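Local coordinates for protein 26S proteasome regulatory subunit rpn10 (Schizosaccharomyces pombe, PDB 2X5N) that protects ubiquitin chains against disassembly by deubiquitinating enzymes and thereby promotes protein degradation by the 26S proteasome, at residues M6-N11 and D88-A93; D10-M15 and G82-G87; L50-D55 and H76-R81; V110-S115 and D139-G144. One frame throughout, in Å; residues are numbered along the deposited sequence.

Contact 1: M6-N11 and D88-A93; sequences MILIDN and DGIQIA
L8 and M6 meet G89, I90 and A93 by van der Waals packing of side-chain carbons on the helix's side chains and backbone, a worked example of how a strand and a helix share a buried interface. The two methyls of L8 divide the work. L8 CD1 rests 3.9 Å from A93 CB, while L8 CD2 reaches the helix backbone at 3.7 Å from G89 O and also touches I90 CG2 at 4.0 Å. Two residues earlier in the strand, M6 CB faces the same A93 CB at 4.2 Å, and M6 CG passes 3.9 Å from A93 O. G89 O already accepts from A93 N within the helix at 2.9 Å, so the leucine methyl covers a carbonyl that has its partner. G89 itself brings the helix backbone close: a side chain here would start toward L8 CD2. The segment axes stay 9.7 Å apart and run nearly antiparallel, at 158°. Around this core, M51 of strand 47-52 touches both M6 and A93, and I109 of strand 106-113 touches both L8 and A93. Helix 86-98 thus packs against three neighbouring strands, whereas I7 and I9, on the other face of strand 3-9, pack against helix 24-42.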
loop_
_atom_site.group_PDB
_atom_site.type_symbol
_atom_site.label_atom_id
_atom_site.label_comp_id
_atom_site.label_asym_id
_atom_site.label_seq_id
_atom_site.Cartn_x
_atom_site.Cartn_y
_atom_site.Cartn_z
ATOM N N MET A 6 -4.924 -5.602 -0.192
ATOM C CA MET A 6 -3.628 -5.855 -0.801
ATOM C C MET A 6 -2.693 -4.721 -0.420
ATOM O O MET A 6 -2.992 -3.555 -0.699
ATOM C CB MET A 6 -3.716 -5.956 -2.323
ATOM C CG MET A 6 -4.456 -7.188 -2.844
ATOM S SD MET A 6 -3.732 -8.754 -2.360
ATOM C CE MET A 6 -2.155 -8.670 -3.037
ATOM N N ILE A 7 -1.587 -5.077 0.227
ATOM C CA ILE A 7 -0.558 -4.137 0.634
ATOM C C ILE A 7 0.575 -4.195 -0.394
ATOM O O ILE A 7 1.128 -5.245 -0.647
ATOM C CB ILE A 7 -0.041 -4.419 2.076
ATOM C CG1 ILE A 7 -1.214 -4.364 3.078
ATOM C CG2 ILE A 7 1.007 -3.400 2.408
ATOM C CD1 ILE A 7 -0.913 -4.848 4.467
ATOM N N LEU A 8 0.859 -3.046 -1.001
ATOM C CA LEU A 8 1.808 -2.923 -2.086
ATOM C C LEU A 8 3.024 -2.159 -1.596
ATOM O O LEU A 8 2.923 -0.975 -1.229
ATOM C CB LEU A 8 1.188 -2.150 -3.255
ATOM C CG LEU A 8 0.351 -2.970 -4.247
ATOM C CD1 LEU A 8 -0.719 -3.826 -3.545
ATOM C CD2 LEU A 8 -0.316 -2.057 -5.268
ATOM N N ILE A 9 4.166 -2.832 -1.594
ATOM C CA ILE A 9 5.420 -2.221 -1.152
ATOM C C ILE A 9 6.244 -1.791 -2.351
ATOM O O ILE A 9 6.257 -2.445 -3.397
ATOM C CB ILE A 9 6.248 -3.138 -0.214
ATOM C CG1 ILE A 9 6.641 -4.485 -0.849
ATOM C CG2 ILE A 9 5.475 -3.330 1.093
ATOM C CD1 ILE A 9 7.614 -5.222 -0.015
ATOM N N ASP A 10 6.904 -0.657 -2.187
ATOM C CA ASP A 10 7.837 -0.147 -3.169
ATOM C C ASP A 10 9.213 -0.745 -2.857
ATOM O O ASP A 10 9.811 -0.453 -1.814
ATOM C CB ASP A 10 7.822 1.388 -3.123
ATOM C CG ASP A 10 8.620 2.049 -4.236
ATOM O OD1 ASP A 10 9.526 1.413 -4.814
ATOM O OD2 ASP A 10 8.330 3.236 -4.511
ATOM N N ASN A 11 9.680 -1.621 -3.742
ATOM C CA ASN A 11 11.045 -2.169 -3.653
ATOM C C ASN A 11 11.895 -1.709 -4.830
ATOM O O ASN A 11 12.752 -2.461 -5.306
ATOM C CB ASN A 11 11.037 -3.694 -3.558
ATOM C CG ASN A 11 10.476 -4.349 -4.790
ATOM O OD1 ASN A 11 9.554 -3.828 -5.406
ATOM N ND2 ASN A 11 11.003 -5.527 -5.139
ATOM N N ASP A 88 0.711 -0.459 -13.055
ATOM C CA ASP A 88 0.674 -1.912 -13.213
ATOM C C ASP A 88 0.379 -2.572 -11.875
ATOM O O ASP A 88 -0.381 -3.535 -11.807
ATOM C CB ASP A 88 2.004 -2.457 -13.748
ATOM C CG ASP A 88 2.220 -2.190 -15.216
ATOM O OD1 ASP A 88 1.275 -1.884 -15.956
ATOM O OD2 ASP A 88 3.363 -2.355 -15.660
ATOM N N GLY A 89 0.997 -2.073 -10.798
ATOM C CA GLY A 89 0.786 -2.647 -9.478
ATOM C C GLY A 89 -0.661 -2.553 -9.018
ATOM O O GLY A 89 -1.207 -3.544 -8.531
ATOM N N ILE A 90 -1.288 -1.394 -9.133
ATOM C CA ILE A 90 -2.642 -1.297 -8.628
ATOM C C ILE A 90 -3.638 -2.024 -9.544
ATOM O O ILE A 90 -4.711 -2.409 -9.093
ATOM C CB ILE A 90 -3.079 0.156 -8.357
ATOM C CG1 ILE A 90 -3.053 0.969 -9.645
ATOM C CG2 ILE A 90 -2.199 0.795 -7.279
ATOM C CD1 ILE A 90 -3.639 2.389 -9.493
ATOM N N GLN A 91 -3.275 -2.257 -10.806
ATOM C CA GLN A 91 -4.102 -3.113 -11.662
ATOM C C GLN A 91 -3.979 -4.592 -11.283
ATOM O O GLN A 91 -4.982 -5.289 -11.139
ATOM C CB GLN A 91 -3.744 -2.880 -13.123
ATOM C CG GLN A 91 -4.170 -1.540 -13.622
ATOM C CD GLN A 91 -3.908 -1.361 -15.094
ATOM O OE1 GLN A 91 -3.037 -2.012 -15.673
ATOM N NE2 GLN A 91 -4.673 -0.467 -15.720
ATOM N N ILE A 92 -2.749 -5.069 -11.095
ATOM C CA ILE A 92 -2.530 -6.444 -10.686
ATOM C C ILE A 92 -3.174 -6.704 -9.321
ATOM O O ILE A 92 -3.735 -7.772 -9.072
ATOM C CB ILE A 92 -1.041 -6.771 -10.690
ATOM C CG1 ILE A 92 -0.500 -6.790 -12.131
ATOM C CG2 ILE A 92 -0.759 -8.106 -10.012
ATOM C CD1 ILE A 92 1.016 -6.784 -12.226
ATOM N N ALA A 93 -3.116 -5.713 -8.428
ATOM C CA ALA A 93 -3.745 -5.846 -7.121
ATOM C C ALA A 93 -5.237 -6.043 -7.256
ATOM O O ALA A 93 -5.843 -6.820 -6.522
ATOM C CB ALA A 93 -3.457 -4.616 -6.274
#

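Contact 2: D10-M15 and G82-G87; sequences DNSEWM and GNAKFG
In the loop that follows the first strand of a von Willebrand factor A domain, where many relatives carry the metal-binding DxSxS motif, S12 and E13 meet G82. The sequence here is DNSEW, which keeps the first aspartate and serine but has W14 at the last position. D10 OD1 folds the loop back on itself: it accepts from S12 N at 2.9 Å, forming an Asx turn, and also from S12 OG, on the syn side. S12 OG in turn accepts from W14 N, an ST turn with a bent bond of 141°. The other oxygen, D10 OD2, is taken up by G114 N and by S115 OG in one of its conformers. An alanine at D10 would probably leave S12 N, S12 OG and G114 N without this acceptor and hold the serine hydroxyl less firmly. The loop offers E13 N to G82 O in a nearly straight bond of 2.9 Å. S12 CB sits 3.3 Å from G82 O and 4.0 Å from A84 CB. Toward solvent, E13 and N83 lie side by side and meet through water: one molecule donates to E13 OE2 and N83 OD1 and accepts from W14 NE1 at 3.2 Å, at the edge of the indole.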
loop_
_atom_site.group_PDB
_atom_site.type_symbol
_atom_site.label_atom_id
_atom_site.label_comp_id
_atom_site.label_asym_id
_atom_site.label_seq_id
_atom_site.Cartn_x
_atom_site.Cartn_y
_atom_site.Cartn_z
ATOM N N ASP A 10 6.904 -0.657 -2.187
ATOM C CA ASP A 10 7.837 -0.147 -3.169
ATOM C C ASP A 10 9.213 -0.745 -2.857
ATOM O O ASP A 10 9.811 -0.453 -1.814
ATOM C CB ASP A 10 7.822 1.388 -3.123
ATOM C CG ASP A 10 8.620 2.049 -4.236
ATOM O OD1 ASP A 10 9.526 1.413 -4.814
ATOM O OD2 ASP A 10 8.330 3.236 -4.511
ATOM N N ASN A 11 9.680 -1.621 -3.742
ATOM C CA ASN A 11 11.045 -2.169 -3.653
ATOM C C ASN A 11 11.895 -1.709 -4.830
ATOM O O ASN A 11 12.752 -2.461 -5.306
ATOM C CB ASN A 11 11.037 -3.694 -3.558
ATOM C CG ASN A 11 10.476 -4.349 -4.790
ATOM O OD1 ASN A 11 9.554 -3.828 -5.406
ATOM N ND2 ASN A 11 11.003 -5.527 -5.139
ATOM N N SER A 12 11.676 -0.466 -5.283
ATOM C CA SER A 12 12.520 0.132 -6.317
ATOM C C SER A 12 13.839 0.640 -5.749
ATOM O O SER A 12 14.022 0.740 -4.531
ATOM C CB SER A 12 11.802 1.287 -7.020
ATOM O OG SER A 12 11.794 2.453 -6.225
ATOM N N GLU A 13 14.760 0.995 -6.648
ATOM C CA GLU A 13 16.057 1.525 -6.257
ATOM C C GLU A 13 15.929 2.833 -5.452
ATOM O O GLU A 13 16.822 3.164 -4.690
ATOM C CB GLU A 13 16.959 1.731 -7.472
ATOM C CG GLU A 13 16.443 2.758 -8.464
ATOM C CD GLU A 13 17.169 2.748 -9.780
ATOM O OE1 GLU A 13 18.360 2.380 -9.824
ATOM O OE2 GLU A 13 16.541 3.126 -10.786
ATOM N N TRP A 14 14.805 3.533 -5.595
ATOM C CA TRP A 14 14.587 4.783 -4.861
ATOM C C TRP A 14 14.478 4.536 -3.353
ATOM O O TRP A 14 14.645 5.445 -2.552
ATOM C CB TRP A 14 13.320 5.471 -5.376
ATOM C CG TRP A 14 13.498 6.004 -6.753
ATOM C CD1 TRP A 14 13.521 5.288 -7.915
ATOM C CD2 TRP A 14 13.721 7.356 -7.103
ATOM N NE1 TRP A 14 13.747 6.123 -8.967
ATOM C CE2 TRP A 14 13.877 7.402 -8.498
ATOM C CE3 TRP A 14 13.793 8.541 -6.375
ATOM C CZ2 TRP A 14 14.094 8.596 -9.186
ATOM C CZ3 TRP A 14 14.018 9.728 -7.061
ATOM C CH2 TRP A 14 14.163 9.739 -8.444
ATOM N N MET A 15 14.190 3.303 -2.971
ATOM C CA MET A 15 13.932 2.971 -1.587
ATOM C C MET A 15 15.226 2.660 -0.809
ATOM O O MET A 15 15.169 2.427 0.376
ATOM C CB MET A 15 12.920 1.809 -1.527
ATOM C CG MET A 15 11.593 2.164 -2.191
ATOM S SD MET A 15 10.679 3.474 -1.322
ATOM C CE MET A 15 10.020 2.575 0.077
ATOM N N GLY A 82 15.880 -1.384 -9.273
ATOM C CA GLY A 82 15.036 -1.215 -10.446
ATOM C C GLY A 82 13.928 -0.183 -10.329
ATOM O O GLY A 82 13.914 0.639 -9.415
ATOM N N ASN A 83 13.035 -0.199 -11.312
ATOM C CA ASN A 83 11.974 0.791 -11.439
ATOM C C ASN A 83 10.692 0.382 -10.751
ATOM O O ASN A 83 10.377 -0.809 -10.647
ATOM C CB ASN A 83 11.605 0.987 -12.918
ATOM C CG ASN A 83 12.757 1.464 -13.748
ATOM O OD1 ASN A 83 13.566 2.238 -13.286
ATOM N ND2 ASN A 83 12.838 0.993 -14.978
ATOM N N ALA A 84 9.933 1.383 -10.315
ATOM C CA ALA A 84 8.602 1.165 -9.779
ATOM C C ALA A 84 7.577 1.287 -10.892
ATOM O O ALA A 84 7.685 2.165 -11.755
ATOM C CB ALA A 84 8.314 2.173 -8.697
ATOM N N LYS A 85 6.554 0.444 -10.812
ATOM C CA LYS A 85 5.479 0.407 -11.792
ATOM C C LYS A 85 4.157 0.538 -11.063
ATOM O O LYS A 85 3.438 -0.437 -10.875
ATOM C CB LYS A 85 5.524 -0.924 -12.528
ATOM C CG LYS A 85 6.879 -1.223 -13.153
ATOM C CD LYS A 85 7.119 -0.327 -14.320
ATOM C CE LYS A 85 8.401 -0.700 -15.044
ATOM N NZ LYS A 85 8.509 0.058 -16.320
ATOM N N PHE A 86 3.836 1.765 -10.671
ATOM C CA PHE A 86 2.682 2.037 -9.823
ATOM C C PHE A 86 1.357 1.576 -10.448
ATOM O O PHE A 86 0.599 0.810 -9.842
ATOM C CB PHE A 86 2.608 3.528 -9.499
ATOM C CG PHE A 86 1.394 3.899 -8.706
ATOM C CD1 PHE A 86 1.316 3.633 -7.348
ATOM C CD2 PHE A 86 0.314 4.525 -9.311
ATOM C CE1 PHE A 86 0.175 3.959 -6.616
ATOM C CE2 PHE A 86 -0.816 4.869 -8.580
ATOM C CZ PHE A 86 -0.874 4.585 -7.240
ATOM N N GLY A 87 1.076 2.021 -11.671
ATOM C CA GLY A 87 -0.195 1.675 -12.298
ATOM C C GLY A 87 -0.340 0.175 -12.554
ATOM O O GLY A 87 -1.392 -0.410 -12.322
HETATM O O HOH W 1 18.528 -0.598 -9.737
HETATM O O HOH W 2 14.028 3.864 -11.206
HETATM O O HOH W 3 16.417 1.006 -12.814
#

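Contact 3: L50-D55 and H76-R81; sequences LMTIGD and HDLPVR
D55 packs against P79 and R81 in the dense part of this contact, whereas T52 and L78 touch more sparsely, an instance of two chain segments joined mainly around one acidic residue. The aspartate CG stands anti to its backbone N (chi1 -166°), and the two carboxylate oxygens part from there. D55 OD2 lies 3.6 Å from P79 CB. D55 OD1 receives R81 NH1 at 3.0 Å in a salt bridge that arrives nearly along the C-O bond and close to the guanidinium plane. The two flat groups stand 78° apart, and NH1 alone makes the bond. The arginine chain bends at chi3, and its aliphatic part crosses the acid at a slant, R81 CG lying 3.1 Å from D55 OD1. On the backbone, R81 O accepts a weak hydrogen bond from D55 N and a CA-H...O contact from D55 CA at 3.1 Å.

At the other end, T52 and L78 reach tip to tip, and T52 CG2 meets L78 CD2 at 3.8 Å. T52 OG1 takes no part, being bonded to Q59 N. N11 fills in beside them, touching T52, L78 and D55. This sparser touch lies at the buried T52, whereas the close-packed D55 cluster faces solvent through P79 and R81. A single-pronged salt bridge there is probably screened by water, which suggests that van der Waals contact around D55 contributes alongside the charge pair.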
loop_
_atom_site.group_PDB
_atom_site.type_symbol
_atom_site.label_atom_id
_atom_site.label_comp_id
_atom_site.label_asym_id
_atom_site.label_seq_id
_atom_site.Cartn_x
_atom_site.Cartn_y
_atom_site.Cartn_z
ATOM N N LEU A 50 0.170 -9.391 -0.041
ATOM C CA LEU A 50 1.378 -8.604 -0.176
ATOM C C LEU A 50 1.854 -8.650 -1.624
ATOM O O LEU A 50 1.981 -9.723 -2.216
ATOM C CB LEU A 50 2.485 -9.130 0.741
ATOM C CG LEU A 50 3.785 -8.344 0.718
ATOM C CD1 LEU A 50 3.571 -6.935 1.241
ATOM C CD2 LEU A 50 4.868 -9.050 1.532
ATOM N N MET A 51 2.136 -7.476 -2.171
ATOM C CA MET A 51 2.697 -7.331 -3.498
ATOM C C MET A 51 3.828 -6.338 -3.456
ATOM O O MET A 51 3.869 -5.457 -2.602
ATOM C CB MET A 51 1.676 -6.721 -4.473
ATOM C CG MET A 51 0.666 -7.652 -4.998
ATOM S SD MET A 51 -0.419 -6.760 -6.117
ATOM C CE MET A 51 0.695 -6.125 -7.345
ATOM N N THR A 52 4.736 -6.464 -4.407
ATOM C CA THR A 52 5.685 -5.411 -4.717
ATOM C C THR A 52 5.231 -4.586 -5.916
ATOM O O THR A 52 4.407 -5.034 -6.728
ATOM C CB THR A 52 7.039 -6.001 -5.111
ATOM O OG1 THR A 52 6.862 -6.752 -6.326
ATOM C CG2 THR A 52 7.610 -6.881 -4.031
ATOM N N ILE A 53 5.791 -3.377 -6.051
ATOM C CA ILE A 53 5.596 -2.600 -7.272
ATOM C C ILE A 53 6.902 -2.207 -7.935
ATOM O O ILE A 53 6.888 -1.595 -8.989
ATOM C CB ILE A 53 4.694 -1.379 -7.085
ATOM C CG1 ILE A 53 5.356 -0.339 -6.179
ATOM C CG2 ILE A 53 3.360 -1.793 -6.512
ATOM C CD1 ILE A 53 4.716 1.043 -6.227
ATOM N N GLY A 54 8.017 -2.642 -7.369
ATOM C CA GLY A 54 9.319 -2.282 -7.889
ATOM C C GLY A 54 10.066 -3.438 -8.494
ATOM O O GLY A 54 9.467 -4.429 -8.982
ATOM N N ASP A 55 11.386 -3.287 -8.540
ATOM C CA ASP A 55 12.176 -4.272 -9.267
ATOM C C ASP A 55 11.679 -4.547 -10.675
ATOM O O ASP A 55 11.674 -5.690 -11.111
ATOM C CB ASP A 55 12.614 -5.480 -8.414
ATOM C CG ASP A 55 13.688 -6.325 -9.039
ATOM O OD1 ASP A 55 14.471 -5.819 -9.875
ATOM O OD2 ASP A 55 13.729 -7.516 -8.638
ATOM N N HIS A 76 11.830 -12.063 2.657
ATOM C CA HIS A 76 13.206 -12.428 2.905
ATOM C C HIS A 76 13.910 -12.615 1.584
ATOM O O HIS A 76 13.401 -13.323 0.704
ATOM C CB HIS A 76 13.294 -13.717 3.699
ATOM C CG HIS A 76 14.686 -14.026 4.135
ATOM N ND1 HIS A 76 15.382 -13.193 4.978
ATOM C CD2 HIS A 76 15.533 -15.027 3.803
ATOM C CE1 HIS A 76 16.597 -13.682 5.173
ATOM N NE2 HIS A 76 16.712 -14.797 4.474
ATOM N N ASP A 77 15.092 -12.020 1.452
ATOM C CA ASP A 77 15.800 -12.108 0.183
ATOM C C ASP A 77 15.301 -11.288 -1.002
ATOM O O ASP A 77 15.736 -11.487 -2.118
ATOM C CB ASP A 77 16.394 -13.499 -0.171
ATOM C CG ASP A 77 17.472 -13.974 0.794
ATOM O OD1 ASP A 77 18.086 -13.153 1.506
ATOM O OD2 ASP A 77 17.719 -15.201 0.811
ATOM N N LEU A 78 14.298 -10.439 -0.752
ATOM C CA LEU A 78 13.635 -9.713 -1.826
ATOM C C LEU A 78 14.590 -8.682 -2.395
ATOM O O LEU A 78 15.136 -7.884 -1.658
ATOM C CB LEU A 78 12.384 -8.999 -1.309
ATOM C CG LEU A 78 11.559 -8.264 -2.352
ATOM C CD1 LEU A 78 10.828 -9.222 -3.262
ATOM C CD2 LEU A 78 10.562 -7.351 -1.676
ATOM N N PRO A 79 14.786 -8.684 -3.719
ATOM C CA PRO A 79 15.492 -7.549 -4.296
ATOM C C PRO A 79 14.927 -6.171 -4.079
ATOM O O PRO A 79 13.706 -6.062 -4.230
ATOM C CB PRO A 79 15.785 -7.953 -5.740
ATOM C CG PRO A 79 15.416 -9.415 -5.816
ATOM C CD PRO A 79 14.385 -9.647 -4.753
ATOM N N VAL A 80 15.750 -5.163 -3.832
ATOM C CA VAL A 80 15.314 -3.784 -3.732
ATOM C C VAL A 80 16.193 -3.034 -4.732
ATOM O O VAL A 80 17.388 -2.840 -4.501
ATOM C CB VAL A 80 15.473 -3.237 -2.299
ATOM C CG1 VAL A 80 14.953 -1.809 -2.241
ATOM C CG2 VAL A 80 14.697 -4.104 -1.302
ATOM N N ARG A 81 15.612 -2.695 -5.881
ATOM C CA ARG A 81 16.358 -2.227 -7.047
ATOM C C ARG A 81 15.379 -1.937 -8.178
ATOM O O ARG A 81 14.193 -2.225 -8.068
ATOM C CB ARG A 81 17.351 -3.309 -7.508
ATOM C CG ARG A 81 16.644 -4.568 -8.012
ATOM C CD ARG A 81 17.619 -5.639 -8.480
ATOM N NE ARG A 81 18.554 -5.139 -9.489
ATOM C CZ ARG A 81 18.259 -4.958 -10.770
ATOM N NH1 ARG A 81 17.042 -5.222 -11.232
ATOM N NH2 ARG A 81 19.197 -4.505 -11.594
#

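Contact 4: V110-S115 and D139-G144; sequences VAFVGS and DIIHIG
V110-V113 and D139-I143 run parallel, their axes 4.7 Å apart and 16° from exact alignment, joined by four nearly straight hydrogen bonds: A111 N to D139 O, I141 N to A111 O, V113 N to I141 O and I143 N to V113 O. CA-H...O contacts, such as I140 CA to A111 O at 3.2 Å, fill in between them. On the face carrying V110, F112 and I141, the main event is a CH-pi contact. I141 CD1 sits over one face of the phenyl ring, 3.8 Å from its centroid and shifted toward the rim, where F112 CE1 is 3.5 Å away. F112 and I141 point the same way, side by side, and V110 CG1 also touches I141 CD1, at 4.1 Å. Since the ring also touches T31 and V32 of helix 24-42, an alanine at F112 would probably open a gap beside that helix and leave the I141 methyl without its aromatic cover. On the face of A111, V113, I140 and H142, V113 CG2 touches I140 CG2, and H142 CG is anti to the backbone N (chi1 -166°). V113 O lies at the imidazole edge, near its plane, 3.3 Å from H142 CD2. A water molecule bridges H142 NE2 and S115 O. Beside I143, G114 has no side chain, and I143 CG1 lies 3.8 Å from G114 CA; one there would be tightly pressed. With helix 121-133 between them, the two strands form the beta-alpha-beta crossover from which the Rossmann-like sheet of von Willebrand factor A domains is built.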
loop_
_atom_site.group_PDB
_atom_site.type_symbol
_atom_site.label_atom_id
_atom_site.label_comp_id
_atom_site.label_asym_id
_atom_site.label_seq_id
_atom_site.Cartn_x
_atom_site.Cartn_y
_atom_site.Cartn_z
ATOM N N VAL A 110 -3.590 -0.801 -0.090
ATOM C CA VAL A 110 -2.729 0.160 0.632
ATOM C C VAL A 110 -1.372 0.122 -0.056
ATOM O O VAL A 110 -0.738 -0.916 -0.055
ATOM C CB VAL A 110 -2.592 -0.170 2.133
ATOM C CG1 VAL A 110 -1.642 0.813 2.793
ATOM C CG2 VAL A 110 -3.954 -0.093 2.785
ATOM N N ALA A 111 -0.975 1.224 -0.689
ATOM C CA ALA A 111 0.236 1.253 -1.481
ATOM C C ALA A 111 1.219 2.290 -0.970
ATOM O O ALA A 111 0.841 3.436 -0.692
ATOM C CB ALA A 111 -0.091 1.567 -2.946
ATOM N N PHE A 112 2.482 1.902 -0.930
ATOM C CA PHE A 112 3.576 2.803 -0.639
ATOM C C PHE A 112 4.179 3.321 -1.941
ATOM O O PHE A 112 4.408 2.554 -2.872
ATOM C CB PHE A 112 4.670 2.072 0.119
ATOM C CG PHE A 112 4.306 1.666 1.512
ATOM C CD1 PHE A 112 4.725 2.421 2.601
ATOM C CD2 PHE A 112 3.555 0.513 1.746
ATOM C CE1 PHE A 112 4.430 2.030 3.895
ATOM C CE2 PHE A 112 3.256 0.124 3.042
ATOM C CZ PHE A 112 3.706 0.875 4.117
ATOM N N VAL A 113 4.441 4.625 -1.992
ATOM C CA VAL A 113 5.117 5.230 -3.118
ATOM C C VAL A 113 6.293 6.049 -2.593
ATOM O O VAL A 113 6.116 7.039 -1.882
ATOM C CB VAL A 113 4.159 6.145 -3.908
ATOM C CG1 VAL A 113 4.934 6.888 -5.028
ATOM C CG2 VAL A 113 2.995 5.330 -4.479
ATOM N N GLY A 114 7.498 5.605 -2.941
ATOM C CA GLY A 114 8.735 6.298 -2.590
ATOM C C GLY A 114 9.578 6.572 -3.808
ATOM O O GLY A 114 10.780 6.824 -3.699
ATOM N N SER A 115 8.923 6.597 -4.961
ATOM C CA SER A 115 9.581 6.713 -6.248
ATOM C C SER A 115 8.689 7.516 -7.187
ATOM O O SER A 115 7.474 7.537 -7.035
ATOM C CB SER A 115 9.776 5.330 -6.848
ATOM O OG SER A 115 8.546 4.646 -6.802
ATOM N N ASP A 139 -5.568 3.549 -0.129
ATOM C CA ASP A 139 -4.751 4.447 0.666
ATOM C C ASP A 139 -3.351 4.453 0.081
ATOM O O ASP A 139 -2.817 3.414 -0.295
ATOM C CB ASP A 139 -4.694 3.987 2.117
ATOM C CG ASP A 139 -6.048 3.852 2.714
ATOM O OD1 ASP A 139 -6.851 4.796 2.561
ATOM O OD2 ASP A 139 -6.306 2.802 3.336
ATOM N N ILE A 140 -2.760 5.633 0.015
ATOM C CA ILE A 140 -1.385 5.763 -0.450
ATOM C C ILE A 140 -0.551 6.406 0.635
ATOM O O ILE A 140 -0.934 7.426 1.190
ATOM C CB ILE A 140 -1.295 6.615 -1.713
ATOM C CG1 ILE A 140 -2.019 5.914 -2.871
ATOM C CG2 ILE A 140 0.143 6.895 -2.072
ATOM C CD1 ILE A 140 -2.123 6.753 -4.132
ATOM N N ILE A 141 0.589 5.789 0.926
ATOM C CA ILE A 141 1.592 6.332 1.854
ATOM C C ILE A 141 2.709 6.839 0.952
ATOM O O ILE A 141 3.397 6.052 0.316
ATOM C CB ILE A 141 2.109 5.260 2.809
ATOM C CG1 ILE A 141 0.956 4.745 3.685
ATOM C CG2 ILE A 141 3.240 5.832 3.661
ATOM C CD1 ILE A 141 1.199 3.380 4.328
ATOM N N HIS A 142 2.845 8.161 0.879
ATOM C CA HIS A 142 3.768 8.809 -0.034
ATOM C C HIS A 142 4.953 9.355 0.764
ATOM O O HIS A 142 4.763 10.150 1.696
ATOM C CB HIS A 142 3.032 9.936 -0.759
ATOM C CG HIS A 142 3.769 10.468 -1.947
ATOM N ND1 HIS A 142 3.496 11.702 -2.490
ATOM C CD2 HIS A 142 4.739 9.922 -2.722
ATOM C CE1 HIS A 142 4.279 11.905 -3.537
ATOM N NE2 HIS A 142 5.045 10.838 -3.697
ATOM N N ILE A 143 6.154 8.917 0.398
ATOM C CA ILE A 143 7.384 9.353 1.054
ATOM C C ILE A 143 8.410 9.778 0.009
ATOM O O ILE A 143 8.273 9.458 -1.173
ATOM C CB ILE A 143 7.968 8.223 1.954
ATOM C CG1 ILE A 143 8.506 7.064 1.139
ATOM C CG2 ILE A 143 6.936 7.831 3.004
ATOM C CD1 ILE A 143 9.169 6.013 1.988
ATOM N N GLY A 144 9.431 10.490 0.460
ATOM C CA GLY A 144 10.557 10.831 -0.389
ATOM C C GLY A 144 10.487 12.233 -0.922
ATOM O O GLY A 144 10.362 13.194 -0.157
HETATM O O HOH W 4 6.343 10.125 -6.138
#

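From the N terminus, the chain lays down strand 3-9 and its following loop, the common starting point of contacts 1 and 2. Contact 1 closes where 88-93 comes back against the strand, and the loop of contact 2, closed by 82-87, lies just inside it. Contact 3 closes a shorter loop nested inside both, tying the end of strand 47-52 to the run leading into helix 86-98. Contact 4 follows in series and joins strands 106-113 and 136-143; none of the loops cross. Strand 3-9 lies between strands 47-52 and 106-113, so the sheet unites contacts 1, 3 and 4. N11 connects contact 2 with contact 3, and D10 connects it with contact 4.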